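Activating signal cointegrator 1 complex subunit 2 (Homo sapiens, PDB 6YXQ) binds polyubiquitin chains and thereby recruits ASCC3 and ALKBH3 to sites of DNA damage, and also takes part in the rescue of stalled ribosomes. Local coordinates at residues B[290-295]-B[364-369]; B[284-289]-B[321-326]; B[210-215]-B[250-255]; B[277-282]-B[328-333]. One frame throughout, in Å; residues are numbered along the deposited sequence.

All four contacts are helix-to-helix joins in the helical N-terminal portion of the protein. Contacts 2 and 4 pair the same two helices, 279-300 and 306-340, at sites whose centres lie about 10 Å apart, and both are buried and apolar between the segments. Contact 3 joins helices 193-216 and 243-266, is likewise mainly buried and greasy, and meets contact 2 through Phe286, which packs on Leu213 and Leu253. Contact 1 differs in place and chemistry: it sets helix 365-374 against helix 279-300, only partly buried, and relies on charge. Segments of contacts 2 and 3 also reach the bound ASCC3 chain; those of contacts 1 and 4 do not.

Contact 1. Residues B[290-295]-B[364-369]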
# COMPACT_ATOMS: atom_id res chain seq x y z
N ALA B 290 2.51 -14.79 -26.56
CA ALA B 290 1.42 -14.98 -25.62
C ALA B 290 0.10 -14.44 -26.16
O ALA B 290 -0.92 -15.15 -26.15
CB ALA B 290 1.79 -14.31 -24.30
N ILE B 291 0.11 -13.20 -26.68
CA ILE B 291 -1.14 -12.47 -26.93
C ILE B 291 -2.06 -13.19 -27.93
O ILE B 291 -3.25 -13.35 -27.64
CB ILE B 291 -0.85 -11.04 -27.33
CG1 ILE B 291 -0.17 -10.27 -26.18
CG2 ILE B 291 -2.11 -10.34 -27.82
CD1 ILE B 291 -0.76 -10.55 -24.80
N PRO B 292 -1.59 -13.59 -29.12
CA PRO B 292 -2.52 -14.23 -30.08
C PRO B 292 -3.24 -15.45 -29.53
O PRO B 292 -4.47 -15.57 -29.67
CB PRO B 292 -1.61 -14.58 -31.26
CG PRO B 292 -0.50 -13.58 -31.19
CD PRO B 292 -0.26 -13.39 -29.73
N GLU B 293 -2.50 -16.38 -28.91
CA GLU B 293 -3.11 -17.62 -28.46
C GLU B 293 -4.17 -17.37 -27.39
O GLU B 293 -5.27 -17.93 -27.44
CB GLU B 293 -2.03 -18.58 -27.95
CG GLU B 293 -2.54 -19.94 -27.50
CD GLU B 293 -3.19 -20.72 -28.62
OE1 GLU B 293 -2.67 -20.67 -29.76
OE2 GLU B 293 -4.22 -21.38 -28.36
N MSE B 294 -3.86 -16.50 -26.43
CA MSE B 294 -4.78 -16.20 -25.35
C MSE B 294 -6.00 -15.43 -25.84
O MSE B 294 -7.12 -15.65 -25.37
CB MSE B 294 -4.08 -15.39 -24.26
CG MSE B 294 -2.72 -15.92 -23.83
SE MSE B 294 -2.39 -15.27 -22.03
CE MSE B 294 -0.66 -14.49 -22.11
N GLU B 295 -5.78 -14.51 -26.78
CA GLU B 295 -6.89 -13.84 -27.44
C GLU B 295 -7.85 -14.86 -28.05
O GLU B 295 -9.06 -14.84 -27.78
CB GLU B 295 -6.37 -12.88 -28.51
CG GLU B 295 -6.38 -11.42 -28.11
CD GLU B 295 -6.21 -10.50 -29.31
OE1 GLU B 295 -6.09 -9.27 -29.11
OE2 GLU B 295 -6.21 -11.02 -30.45
N GLU B 364 8.43 -9.32 -35.30
CA GLU B 364 7.31 -9.43 -34.37
C GLU B 364 6.12 -8.61 -34.88
O GLU B 364 5.73 -7.59 -34.30
CB GLU B 364 7.74 -8.98 -32.98
CG GLU B 364 9.15 -9.37 -32.60
CD GLU B 364 9.33 -10.87 -32.49
OE1 GLU B 364 8.32 -11.59 -32.36
OE2 GLU B 364 10.49 -11.33 -32.53
N LYS B 365 5.51 -9.11 -35.96
CA LYS B 365 4.59 -8.29 -36.75
C LYS B 365 3.33 -7.93 -35.96
O LYS B 365 2.84 -6.81 -36.07
CB LYS B 365 4.24 -9.00 -38.05
CG LYS B 365 5.42 -9.22 -38.99
CD LYS B 365 5.06 -10.20 -40.11
CE LYS B 365 4.09 -9.58 -41.12
NZ LYS B 365 3.76 -10.52 -42.24
N ARG B 366 2.80 -8.87 -35.18
CA ARG B 366 1.60 -8.57 -34.40
C ARG B 366 1.88 -7.52 -33.33
O ARG B 366 1.11 -6.58 -33.14
CB ARG B 366 1.04 -9.84 -33.77
CG ARG B 366 0.01 -9.60 -32.67
CD ARG B 366 -1.19 -8.82 -33.19
NE ARG B 366 -2.08 -8.43 -32.11
CZ ARG B 366 -3.16 -9.12 -31.76
NH1 ARG B 366 -3.48 -10.24 -32.41
NH2 ARG B 366 -3.93 -8.70 -30.76
N PHE B 367 2.99 -7.68 -32.60
CA PHE B 367 3.36 -6.66 -31.65
C PHE B 367 3.66 -5.34 -32.35
O PHE B 367 3.29 -4.27 -31.85
CB PHE B 367 4.58 -7.10 -30.84
CG PHE B 367 5.27 -5.96 -30.15
CD1 PHE B 367 4.76 -5.46 -28.96
CD2 PHE B 367 6.40 -5.39 -30.69
CE1 PHE B 367 5.38 -4.41 -28.32
CE2 PHE B 367 7.03 -4.34 -30.05
CZ PHE B 367 6.52 -3.85 -28.87
N LEU B 368 4.33 -5.40 -33.50
CA LEU B 368 4.66 -4.17 -34.21
C LEU B 368 3.40 -3.42 -34.60
O LEU B 368 3.30 -2.20 -34.43
CB LEU B 368 5.50 -4.47 -35.45
CG LEU B 368 6.90 -3.84 -35.47
CD1 LEU B 368 7.54 -4.07 -36.83
CD2 LEU B 368 6.85 -2.36 -35.14
N ARG B 369 2.41 -4.14 -35.13
CA ARG B 369 1.18 -3.51 -35.59
C ARG B 369 0.47 -2.78 -34.45
O ARG B 369 0.15 -1.59 -34.56
CB ARG B 369 0.28 -4.59 -36.21
CG ARG B 369 -1.12 -4.16 -36.58
CD ARG B 369 -2.04 -5.38 -36.66
NE ARG B 369 -1.34 -6.61 -37.01
CZ ARG B 369 -1.82 -7.84 -36.80
NH1 ARG B 369 -3.01 -7.99 -36.24
NH2 ARG B 369 -1.10 -8.90 -37.16
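Glu295 and Arg366 form a salt bridge between two helices set at right angles: the axes of helical residues 290-295 and 365-369 make an angle of 90° and pass 10.9 Å apart. Arg366 NH2 donates to Glu295 OE1 at 2.8 Å. The acceptor lies in the guanidinium plane, but the donor approaches from above the carboxylate plane, and the two flat groups are turned 50° apart. A second bond, from Arg366 NH1 to Glu295 OE2 at 3.5 Å, is weak. The third nitrogen, NE, is held by Asp370 in a salt bridge of its own, so a carboxylate on each helix helps to hold the guanidinium's rotation. A glutamine in place of Glu295 would probably cost Arg366 its charged mate on helix 279-300 and leave the outer end of the guanidinium freer to swing. The rest is van der Waals contact. Pro292, where the helix is kinked, makes an apolar touch, its CG 4.3 Å from Arg366 CG. Arg366 starts with CG anti to the backbone N (chi1 166°) and bends at chi2, which brings its head across Ile291; the branch methyl CG2 of Ile291 lies over one guanidinium face, 3.8 Å from Arg366 NH2.

Contact 2. Residues B[284-289]-B[321-326]; sequences ASFYEA and KKLMEI
Tyr287 and Leu323 mark the closest backbone approach of this pair, with 8.1 Å between their CA atoms. Apolar contacts come first. Leu323 CD1 wedges between two aromatic side chains of the facing helix, 4.1 Å from Phe286 CE2 and 4.1 Å from Tyr287 CD2. In both cases the methyl comes in at the ring edge, near the ring plane, and a single branch thus serves two neighbouring rings. Phe286 also meets Phe209 edge-to-face, tying the site to helix 193-216.

The second kind of interaction is Met-aromatic. Met324 is present as selenomethionine, and its selenium SE stands 4.2 Å from the centroid of the Tyr287 ring, in an oblique position 43° off the ring normal. Its nearest ring atom is Tyr287 CE2, at 3.5 Å. Bends at chi2 and chi3 fold the Met324 chain toward the tyrosine, although its CB does not point straight at the facing helix.

The polar end of Tyr287 looks outside the two segments: its OH is hydrogen-bonded to Arg320 NE and Asp370 OD2, which anchors the ring beside the selenium. An alanine at Tyr287 would probably open a gap beside Leu323 and Met324 and leave Arg320 and Asp370 without their shared hydroxyl partner.

On the far side of residues 321-326, Lys321 forms a salt bridge with Asp181 of the ASCC3 chain. The segment axes run at 159°, 11.0 Å apart: an antiparallel helical hairpin formed by consecutive helices 279-300 and 306-340.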
# COMPACT_ATOMS: atom_id res chain seq x y z
N ALA B 284 8.45 -7.51 -26.26
CA ALA B 284 7.92 -7.60 -27.62
C ALA B 284 7.70 -9.06 -28.02
O ALA B 284 6.62 -9.43 -28.51
CB ALA B 284 8.86 -6.91 -28.59
N SER B 285 8.71 -9.91 -27.81
CA SER B 285 8.57 -11.30 -28.19
C SER B 285 7.58 -12.03 -27.30
O SER B 285 6.85 -12.91 -27.77
CB SER B 285 9.93 -11.99 -28.16
OG SER B 285 10.70 -11.47 -27.12
N PHE B 286 7.53 -11.68 -26.01
CA PHE B 286 6.49 -12.23 -25.15
C PHE B 286 5.11 -11.87 -25.67
O PHE B 286 4.20 -12.70 -25.66
CB PHE B 286 6.65 -11.73 -23.72
CG PHE B 286 5.48 -12.07 -22.84
CD1 PHE B 286 5.39 -13.31 -22.22
CD2 PHE B 286 4.46 -11.15 -22.63
CE1 PHE B 286 4.32 -13.62 -21.42
CE2 PHE B 286 3.37 -11.47 -21.83
CZ PHE B 286 3.30 -12.70 -21.22
N TYR B 287 4.93 -10.61 -26.08
CA TYR B 287 3.67 -10.18 -26.68
C TYR B 287 3.33 -11.07 -27.87
O TYR B 287 2.23 -11.64 -27.93
CB TYR B 287 3.79 -8.71 -27.10
CG TYR B 287 2.47 -8.01 -27.34
CD1 TYR B 287 1.85 -8.07 -28.58
CD2 TYR B 287 1.85 -7.29 -26.34
CE1 TYR B 287 0.65 -7.44 -28.81
CE2 TYR B 287 0.64 -6.66 -26.55
CZ TYR B 287 0.05 -6.74 -27.80
OH TYR B 287 -1.16 -6.11 -28.04
N GLU B 288 4.28 -11.23 -28.79
CA GLU B 288 4.04 -12.06 -29.97
C GLU B 288 3.65 -13.49 -29.59
O GLU B 288 2.73 -14.07 -30.19
CB GLU B 288 5.28 -12.08 -30.85
CG GLU B 288 5.25 -11.03 -31.91
CD GLU B 288 4.38 -11.41 -33.08
OE1 GLU B 288 4.03 -12.60 -33.20
OE2 GLU B 288 4.06 -10.52 -33.89
N ALA B 289 4.34 -14.08 -28.62
CA ALA B 289 4.06 -15.48 -28.29
C ALA B 289 2.72 -15.61 -27.58
O ALA B 289 1.87 -16.43 -27.96
CB ALA B 289 5.18 -16.04 -27.42
N LYS B 321 -2.01 -3.11 -23.36
CA LYS B 321 -1.80 -1.67 -23.34
C LYS B 321 -0.66 -1.29 -22.40
O LYS B 321 0.22 -0.50 -22.76
CB LYS B 321 -3.10 -0.96 -22.95
CG LYS B 321 -3.01 0.55 -23.02
CD LYS B 321 -4.32 1.20 -22.58
CE LYS B 321 -4.24 2.72 -22.60
NZ LYS B 321 -5.43 3.35 -21.95
N LYS B 322 -0.65 -1.86 -21.19
CA LYS B 322 0.40 -1.53 -20.23
C LYS B 322 1.76 -2.00 -20.71
O LYS B 322 2.78 -1.33 -20.46
CB LYS B 322 0.08 -2.13 -18.86
CG LYS B 322 -1.12 -1.51 -18.17
CD LYS B 322 -0.99 -0.01 -18.10
CE LYS B 322 -2.35 0.64 -17.92
NZ LYS B 322 -2.26 2.12 -18.08
N LEU B 323 1.82 -3.15 -21.39
CA LEU B 323 3.09 -3.62 -21.92
C LEU B 323 3.65 -2.63 -22.94
O LEU B 323 4.84 -2.27 -22.90
CB LEU B 323 2.93 -5.00 -22.57
CG LEU B 323 3.20 -6.25 -21.72
CD1 LEU B 323 2.54 -7.47 -22.33
CD2 LEU B 323 4.68 -6.48 -21.59
N MSE B 324 2.80 -2.16 -23.85
CA MSE B 324 3.28 -1.21 -24.85
C MSE B 324 3.68 0.13 -24.24
O MSE B 324 4.62 0.79 -24.69
CB MSE B 324 2.24 -0.99 -25.94
CG MSE B 324 2.35 -1.99 -27.06
SE MSE B 324 0.90 -3.23 -26.98
CE MSE B 324 -0.42 -2.15 -27.91
N GLU B 325 2.94 0.54 -23.20
CA GLU B 325 3.30 1.77 -22.50
C GLU B 325 4.66 1.63 -21.82
O GLU B 325 5.47 2.56 -21.83
CB GLU B 325 2.21 2.14 -21.51
CG GLU B 325 0.89 2.47 -22.20
CD GLU B 325 -0.22 2.86 -21.24
OE1 GLU B 325 -0.25 2.33 -20.11
OE2 GLU B 325 -1.06 3.70 -21.63
N ILE B 326 4.93 0.46 -21.23
CA ILE B 326 6.25 0.20 -20.66
C ILE B 326 7.32 0.33 -21.74
O ILE B 326 8.35 1.01 -21.56
CB ILE B 326 6.28 -1.19 -20.00
CG1 ILE B 326 5.39 -1.20 -18.75
CG2 ILE B 326 7.69 -1.59 -19.63
CD1 ILE B 326 5.12 -2.58 -18.22

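Contact 3. Residues B[210-215]-B[250-255]; sequences SNILQH and VLYLCD
Ile212 points from helix 193-216 between Tyr252 and Leu253 of helix 243-266, an apolar helix-helix join between elements that lie next to each other in the helical domain but are separated by a long linker, part of which is not modelled. The backbones come closest at Ile212 and Leu253, whose CA atoms are 7.7 Å apart.

The isoleucine uses one branch for both partners. Its chi2 of 173° stretches the branch out straight, so that CD1 reaches across to the other helix. With Leu253 the two side chains cross at about a right angle. With Tyr252 the meeting is slanted: Ile212 CG1 stands 4.2 Å from Tyr252 CD2, one flank of the ring, in a position that is neither over the face nor at the edge. Tyr252 itself starts with CG anti to its backbone N (chi1 -169°), which swings the ring over toward the isoleucine.

Beyond these two segments, Leu253 continues onto Phe286 and Met294 of helix 279-300, and Ile249 adds to the packing on Ile212, so the isoleucine belongs to a wider apolar interior. Tyr252 has a further neighbour in Ala13 of the ASCC3 chain, and Asp255 accepts a hydrogen bond from the backbone N of Leu10 of that same chain; the helix therefore serves the inside of the domain and the complex together. At the end of its branch, Ile212 CD1 sits 4.1 Å from Leu253 CD1 and equally 4.1 Å from Leu253 CB.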
# COMPACT_ATOMS: atom_id res chain seq x y z
N SER B 210 8.56 -15.71 -18.74
CA SER B 210 8.77 -17.02 -19.35
C SER B 210 7.90 -18.07 -18.68
O SER B 210 7.29 -18.91 -19.36
CB SER B 210 10.24 -17.42 -19.32
OG SER B 210 10.88 -16.94 -18.16
N ASN B 211 7.78 -18.01 -17.35
CA ASN B 211 6.92 -18.93 -16.63
C ASN B 211 5.52 -18.91 -17.21
O ASN B 211 4.95 -19.96 -17.53
CB ASN B 211 6.90 -18.59 -15.15
CG ASN B 211 8.17 -19.02 -14.45
OD1 ASN B 211 8.83 -19.98 -14.88
ND2 ASN B 211 8.52 -18.33 -13.37
N ILE B 212 4.97 -17.71 -17.40
CA ILE B 212 3.65 -17.57 -18.01
C ILE B 212 3.62 -18.32 -19.33
O ILE B 212 2.78 -19.21 -19.54
CB ILE B 212 3.30 -16.08 -18.17
CG1 ILE B 212 3.13 -15.44 -16.78
CG2 ILE B 212 2.06 -15.90 -19.05
CD1 ILE B 212 2.94 -13.94 -16.78
N LEU B 213 4.58 -18.02 -20.21
CA LEU B 213 4.69 -18.76 -21.46
C LEU B 213 4.76 -20.25 -21.20
O LEU B 213 3.95 -21.03 -21.73
CB LEU B 213 5.93 -18.30 -22.23
CG LEU B 213 5.86 -16.88 -22.80
CD1 LEU B 213 7.21 -16.46 -23.37
CD2 LEU B 213 4.76 -16.79 -23.86
N GLN B 214 5.68 -20.67 -20.33
CA GLN B 214 5.86 -22.08 -20.06
C GLN B 214 4.61 -22.70 -19.46
O GLN B 214 4.39 -23.91 -19.62
CB GLN B 214 7.06 -22.28 -19.14
CG GLN B 214 7.79 -23.59 -19.36
CD GLN B 214 9.22 -23.52 -18.89
OE1 GLN B 214 9.86 -22.47 -18.95
NE2 GLN B 214 9.74 -24.65 -18.40
N HIS B 215 3.77 -21.91 -18.78
CA HIS B 215 2.56 -22.48 -18.21
C HIS B 215 1.47 -22.67 -19.27
O HIS B 215 0.62 -23.55 -19.11
CB HIS B 215 2.04 -21.61 -17.07
CG HIS B 215 1.34 -22.37 -16.00
ND1 HIS B 215 -0.04 -22.40 -15.88
CD2 HIS B 215 1.81 -23.15 -14.99
CE1 HIS B 215 -0.38 -23.15 -14.85
NE2 HIS B 215 0.73 -23.62 -14.29
N VAL B 250 -3.98 -15.01 -16.52
CA VAL B 250 -4.17 -13.63 -16.97
C VAL B 250 -4.28 -12.67 -15.79
O VAL B 250 -3.93 -11.49 -15.92
CB VAL B 250 -5.37 -13.50 -17.93
CG1 VAL B 250 -5.36 -14.62 -18.97
CG2 VAL B 250 -6.66 -13.47 -17.16
N LEU B 251 -4.73 -13.14 -14.62
CA LEU B 251 -4.71 -12.28 -13.44
C LEU B 251 -3.28 -11.95 -13.02
O LEU B 251 -2.96 -10.80 -12.72
CB LEU B 251 -5.45 -12.95 -12.28
CG LEU B 251 -6.98 -12.96 -12.29
CD1 LEU B 251 -7.51 -13.84 -11.18
CD2 LEU B 251 -7.54 -11.55 -12.17
N TYR B 252 -2.42 -12.97 -13.01
CA TYR B 252 -1.00 -12.77 -12.73
C TYR B 252 -0.37 -11.82 -13.75
O TYR B 252 0.38 -10.91 -13.38
CB TYR B 252 -0.31 -14.13 -12.75
CG TYR B 252 1.11 -14.17 -12.23
CD1 TYR B 252 1.51 -13.36 -11.17
CD2 TYR B 252 2.04 -15.03 -12.78
CE1 TYR B 252 2.81 -13.41 -10.69
CE2 TYR B 252 3.33 -15.09 -12.30
CZ TYR B 252 3.71 -14.27 -11.27
OH TYR B 252 5.00 -14.34 -10.81
N LEU B 253 -0.66 -12.03 -15.03
CA LEU B 253 -0.10 -11.18 -16.07
C LEU B 253 -0.56 -9.74 -15.91
O LEU B 253 0.25 -8.80 -16.02
CB LEU B 253 -0.47 -11.72 -17.45
CG LEU B 253 -0.08 -10.84 -18.64
CD1 LEU B 253 1.43 -10.76 -18.82
CD2 LEU B 253 -0.75 -11.37 -19.90
N CYS B 254 -1.85 -9.53 -15.65
CA CYS B 254 -2.40 -8.19 -15.46
C CYS B 254 -1.77 -7.50 -14.26
O CYS B 254 -1.38 -6.32 -14.35
CB CYS B 254 -3.92 -8.27 -15.29
SG CYS B 254 -4.71 -6.68 -15.00
N ASP B 255 -1.68 -8.20 -13.13
CA ASP B 255 -1.03 -7.62 -11.96
C ASP B 255 0.41 -7.24 -12.27
O ASP B 255 0.87 -6.15 -11.90
CB ASP B 255 -1.08 -8.58 -10.77
CG ASP B 255 -0.32 -8.05 -9.54
OD1 ASP B 255 -0.97 -7.46 -8.66
OD2 ASP B 255 0.90 -8.24 -9.45

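Contact 4. Residues B[277-282]-B[328-333]; sequences HDFCYR and HIILNQ
Cys280 and Ile330 bring their CA atoms to 7.6 Å, the closest backbone approach here, where the first turn of helix 279-300 faces the C-terminal half of helix 306-340. Asp278 occupies the N-cap position, though its side chain makes no capping bond; the backbone N of Cys280 is hydrogen-bonded to Gln275 OE1.

Ile330 carries the contact from its side, and its two branches divide the work. The longer one, CG1 to CD1, is extended (chi2 175°) and sends its end methyl to the Phe279 ring, with Ile330 CD1 3.8 Å from Phe279 CD2. The methyl comes at the ring obliquely, and the two side chains cross at about a right angle. The shorter branch goes to the cysteine: Ile330 CG2 is 4.0 Å from Cys280 SG, and Ile330 CB is little farther from the same sulfur. Cys280 has its SG anti to the carbonyl carbon (chi1 -73°), beside its own backbone N, and from there the thiol is directed at the base of the isoleucine. All three residues are buried, and between the two segments the join rests on these apolar touches alone.

Other helices close in around them. Ile330 also packs on Cys271 and Gln275 of the short helix 271-275, while Phe274 meets Phe279 edge-to-face. Leu206 of helix 193-216 lies against Phe279, and Ile357 of helix 348-359 touches both Cys280 and Leu331, so this stretch of the 279-300/306-340 hairpin is packed among three further helices.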
# COMPACT_ATOMS: atom_id res chain seq x y z
N HIS B 277 18.90 -5.29 -19.41
CA HIS B 277 18.52 -6.70 -19.48
C HIS B 277 17.68 -7.01 -20.71
O HIS B 277 16.89 -7.96 -20.70
CB HIS B 277 17.78 -7.11 -18.21
CG HIS B 277 18.65 -7.20 -16.99
ND1 HIS B 277 19.08 -8.40 -16.47
CD2 HIS B 277 19.17 -6.24 -16.20
CE1 HIS B 277 19.82 -8.17 -15.41
NE2 HIS B 277 19.89 -6.87 -15.22
N ASP B 278 17.84 -6.22 -21.78
CA ASP B 278 17.19 -6.47 -23.07
C ASP B 278 15.66 -6.55 -22.92
O ASP B 278 15.01 -7.46 -23.43
CB ASP B 278 17.75 -7.74 -23.71
CG ASP B 278 17.46 -7.82 -25.21
OD1 ASP B 278 17.23 -6.75 -25.83
OD2 ASP B 278 17.47 -8.94 -25.75
N PHE B 279 15.09 -5.57 -22.22
CA PHE B 279 13.69 -5.66 -21.83
C PHE B 279 12.74 -5.39 -22.99
O PHE B 279 11.75 -6.10 -23.16
CB PHE B 279 13.39 -4.71 -20.67
CG PHE B 279 12.19 -5.10 -19.86
CD1 PHE B 279 12.29 -6.03 -18.85
CD2 PHE B 279 10.95 -4.54 -20.12
CE1 PHE B 279 11.18 -6.40 -18.10
CE2 PHE B 279 9.83 -4.90 -19.39
CZ PHE B 279 9.95 -5.84 -18.37
N CYS B 280 13.03 -4.35 -23.79
CA CYS B 280 12.17 -4.03 -24.93
C CYS B 280 11.95 -5.22 -25.84
O CYS B 280 10.82 -5.47 -26.29
CB CYS B 280 12.77 -2.87 -25.74
SG CYS B 280 12.65 -1.26 -24.98
N TYR B 281 13.02 -5.97 -26.15
CA TYR B 281 12.85 -7.14 -27.00
C TYR B 281 12.11 -8.25 -26.26
O TYR B 281 11.26 -8.94 -26.84
CB TYR B 281 14.20 -7.66 -27.50
CG TYR B 281 14.08 -9.02 -28.16
CD1 TYR B 281 13.41 -9.16 -29.37
CD2 TYR B 281 14.59 -10.16 -27.56
CE1 TYR B 281 13.27 -10.39 -29.98
CE2 TYR B 281 14.46 -11.40 -28.16
CZ TYR B 281 13.80 -11.51 -29.37
OH TYR B 281 13.66 -12.74 -29.97
N ARG B 282 12.41 -8.43 -24.97
CA ARG B 282 11.80 -9.53 -24.24
C ARG B 282 10.29 -9.37 -24.16
O ARG B 282 9.54 -10.34 -24.35
CB ARG B 282 12.41 -9.64 -22.84
CG ARG B 282 13.69 -10.48 -22.80
CD ARG B 282 13.42 -11.91 -23.22
NE ARG B 282 12.76 -12.68 -22.17
CZ ARG B 282 13.39 -13.23 -21.13
NH1 ARG B 282 14.71 -13.09 -21.00
NH2 ARG B 282 12.71 -13.92 -20.23
N HIS B 328 7.29 1.97 -24.55
CA HIS B 328 7.53 3.34 -24.98
C HIS B 328 8.20 4.17 -23.90
O HIS B 328 9.01 5.05 -24.22
CB HIS B 328 6.24 4.01 -25.43
CG HIS B 328 6.46 5.36 -26.02
ND1 HIS B 328 6.18 6.52 -25.35
CD2 HIS B 328 6.98 5.72 -27.22
CE1 HIS B 328 6.50 7.55 -26.11
NE2 HIS B 328 6.99 7.10 -27.25
N ILE B 329 7.88 3.93 -22.63
CA ILE B 329 8.53 4.69 -21.55
C ILE B 329 10.03 4.45 -21.58
O ILE B 329 10.83 5.39 -21.50
CB ILE B 329 7.91 4.31 -20.19
CG1 ILE B 329 6.51 4.88 -20.05
CG2 ILE B 329 8.77 4.81 -19.05
CD1 ILE B 329 5.76 4.36 -18.85
N ILE B 330 10.43 3.18 -21.74
CA ILE B 330 11.86 2.85 -21.79
C ILE B 330 12.52 3.48 -23.01
O ILE B 330 13.60 4.09 -22.92
CB ILE B 330 12.06 1.33 -21.77
CG1 ILE B 330 11.47 0.71 -20.51
CG2 ILE B 330 13.53 1.01 -21.86
CD1 ILE B 330 11.53 -0.78 -20.49
N LEU B 331 11.89 3.30 -24.18
CA LEU B 331 12.42 3.87 -25.41
C LEU B 331 12.65 5.37 -25.26
O LEU B 331 13.74 5.88 -25.56
CB LEU B 331 11.47 3.59 -26.57
CG LEU B 331 11.98 3.94 -27.96
CD1 LEU B 331 13.11 3.01 -28.37
CD2 LEU B 331 10.85 3.91 -28.97
N ASN B 332 11.63 6.09 -24.80
CA ASN B 332 11.74 7.53 -24.63
C ASN B 332 12.87 7.89 -23.68
O ASN B 332 13.73 8.71 -24.01
CB ASN B 332 10.41 8.11 -24.13
CG ASN B 332 10.47 9.61 -23.96
OD1 ASN B 332 10.39 10.36 -24.93
ND2 ASN B 332 10.62 10.06 -22.72
N GLN B 333 12.89 7.24 -22.50
CA GLN B 333 13.85 7.62 -21.47
C GLN B 333 15.29 7.44 -21.93
O GLN B 333 16.15 8.27 -21.63
CB GLN B 333 13.59 6.82 -20.19
CG GLN B 333 14.48 7.22 -19.03
CD GLN B 333 14.04 8.51 -18.36
OE1 GLN B 333 12.88 8.92 -18.47
NE2 GLN B 333 14.96 9.16 -17.65